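Local atomic coordinates of Polyphosphate:AMP phosphotransferase (Pseudomonas aeruginosa PAO1, PDB entry 3CZP), a protein that transfers phosphate from inorganic polyphosphate to AMP to make ADP, and less efficiently to GMP, with magnesium as cofactor. Residues A[299-304]-A[403-408]. Residues are numbered along the deposited sequence; the frame is centred on the assembly and turned at random.
Sequences HSLVAV and GIIVVK
Residues 300-304 and 404-408 run parallel, their axes 18° apart, and four nearly straight backbone hydrogen bonds ladder between them: Ile405 N to Ser300 O, Val302 N to Ile405 O, Val407 N to Val302 O and Val304 N to Val407 O. Just before the first, the His299 imidazole adds a side-chain bond: with CG beside the backbone N (chi1 -67°), His299 ND1 donates to Gly403 O at 2.8 Å, in the ring plane and on a carbonyl lone pair. NE2 is hydrogen-bonded to Asp497 OD2, so the two nitrogens fix the ring's rotation. Gly403 closes helix 382-402 in a Schellman motif. Strands 300-307 and 404-412, first and fourth in chain order, lie side by side in a parallel sheet of order 2-3-1-4-5, the P-loop kinase core of the second PPK2 domain. On the face under helix 475-496, Leu301 CD1 crosses obliquely to Ile405 CG2, 3.6 Å away. On the opposite face Val302 CG2 meets Ile404 CG2 at 3.6 Å, while Ser300 OG, placed between backbone N and carbonyl carbon (chi1 59°), lies 3.3 Å from Ile404 CG1. Lys408 bends at chi3, carrying NZ to a salt bridge with Glu396 and a hydrogen bond to Thr460 O.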
loop_
_atom_site.group_PDB
_atom_site.type_symbol
_atom_site.label_atom_id
_atom_site.label_comp_id
_atom_site.label_asym_id
_atom_site.label_seq_id
_atom_site.Cartn_x
_atom_site.Cartn_y
_atom_site.Cartn_z
ATOM N N HIS A 299 -8.631 -15.274 15.723
ATOM C CA HIS A 299 -9.684 -14.614 14.998
ATOM C C HIS A 299 -9.378 -13.157 14.683
ATOM O O HIS A 299 -8.398 -12.575 15.136
ATOM C CB HIS A 299 -10.985 -14.647 15.841
ATOM C CG HIS A 299 -11.551 -16.026 16.033
ATOM N ND1 HIS A 299 -12.154 -16.739 15.010
ATOM C CD2 HIS A 299 -11.594 -16.825 17.121
ATOM C CE1 HIS A 299 -12.547 -17.917 15.468
ATOM N NE2 HIS A 299 -12.212 -17.996 16.744
ATOM N N SER A 300 -10.272 -12.564 13.906
ATOM C CA SER A 300 -10.353 -11.120 13.871
ATOM C C SER A 300 -11.829 -10.764 13.662
ATOM O O SER A 300 -12.652 -11.646 13.521
ATOM C CB SER A 300 -9.392 -10.532 12.816
ATOM O OG SER A 300 -9.730 -11.050 11.570
ATOM N N LEU A 301 -12.143 -9.468 13.672
ATOM C CA LEU A 301 -13.521 -9.025 13.590
ATOM C C LEU A 301 -13.647 -8.021 12.473
ATOM O O LEU A 301 -12.794 -7.157 12.323
ATOM C CB LEU A 301 -13.960 -8.432 14.940
ATOM C CG LEU A 301 -15.406 -8.028 15.261
ATOM C CD1 LEU A 301 -16.290 -9.225 15.154
ATOM C CD2 LEU A 301 -15.464 -7.465 16.714
ATOM N N VAL A 302 -14.703 -8.179 11.679
ATOM C CA VAL A 302 -15.169 -7.147 10.718
ATOM C C VAL A 302 -16.601 -6.803 11.017
ATOM O O VAL A 302 -17.475 -7.687 10.988
ATOM C CB VAL A 302 -14.995 -7.630 9.250
ATOM C CG1 VAL A 302 -15.640 -6.648 8.256
ATOM C CG2 VAL A 302 -13.505 -7.790 8.947
ATOM N N ALA A 303 -16.841 -5.513 11.306
ATOM C CA ALA A 303 -18.197 -4.927 11.461
ATOM C C ALA A 303 -18.491 -3.978 10.339
ATOM O O ALA A 303 -17.797 -2.977 10.147
ATOM C CB ALA A 303 -18.382 -4.239 12.818
ATOM N N VAL A 304 -19.506 -4.305 9.562
ATOM C CA VAL A 304 -19.951 -3.485 8.465
ATOM C C VAL A 304 -21.188 -2.675 8.856
ATOM O O VAL A 304 -22.147 -3.237 9.404
ATOM C CB VAL A 304 -20.354 -4.367 7.269
ATOM C CG1 VAL A 304 -21.238 -3.555 6.325
ATOM C CG2 VAL A 304 -19.087 -5.003 6.561
ATOM N N GLY A 403 -11.220 -17.465 9.609
ATOM C CA GLY A 403 -11.548 -17.262 11.054
ATOM C C GLY A 403 -11.953 -15.815 11.377
ATOM O O GLY A 403 -12.067 -15.428 12.531
ATOM N N ILE A 404 -12.168 -14.999 10.350
ATOM C CA ILE A 404 -12.653 -13.640 10.545
ATOM C C ILE A 404 -14.128 -13.707 10.840
ATOM O O ILE A 404 -14.890 -14.367 10.147
ATOM C CB ILE A 404 -12.368 -12.708 9.327
ATOM C CG1 ILE A 404 -10.858 -12.781 8.967
ATOM C CG2 ILE A 404 -12.872 -11.310 9.605
ATOM C CD1 ILE A 404 -10.336 -11.713 7.988
ATOM N N ILE A 405 -14.504 -13.016 11.909
ATOM C CA ILE A 405 -15.884 -12.859 12.343
ATOM C C ILE A 405 -16.514 -11.687 11.637
ATOM O O ILE A 405 -16.133 -10.571 11.844
ATOM C CB ILE A 405 -15.933 -12.659 13.867
ATOM C CG1 ILE A 405 -15.212 -13.821 14.579
ATOM C CG2 ILE A 405 -17.399 -12.527 14.393
ATOM C CD1 ILE A 405 -15.015 -13.565 16.041
ATOM N N VAL A 406 -17.513 -11.941 10.821
ATOM C CA VAL A 406 -18.127 -10.910 10.015
ATOM C C VAL A 406 -19.564 -10.575 10.512
ATOM O O VAL A 406 -20.474 -11.445 10.541
ATOM C CB VAL A 406 -18.135 -11.362 8.565
ATOM C CG1 VAL A 406 -18.851 -10.363 7.691
ATOM C CG2 VAL A 406 -16.681 -11.661 8.088
ATOM N N VAL A 407 -19.751 -9.318 10.919
ATOM C CA VAL A 407 -21.043 -8.833 11.389
ATOM C C VAL A 407 -21.491 -7.686 10.475
ATOM O O VAL A 407 -20.675 -6.846 10.128
ATOM C CB VAL A 407 -20.929 -8.442 12.880
ATOM C CG1 VAL A 407 -22.275 -8.095 13.419
ATOM C CG2 VAL A 407 -20.378 -9.689 13.714
ATOM N N LYS A 408 -22.759 -7.673 10.049
ATOM C CA LYS A 408 -23.270 -6.697 9.076
ATOM C C LYS A 408 -24.577 -6.044 9.555
ATOM O O LYS A 408 -25.550 -6.732 9.843
ATOM C CB LYS A 408 -23.553 -7.419 7.743
ATOM C CG LYS A 408 -22.326 -7.954 7.012
ATOM C CD LYS A 408 -22.714 -8.523 5.650
ATOM C CE LYS A 408 -23.469 -9.838 5.719
ATOM N NZ LYS A 408 -23.625 -10.570 4.356
#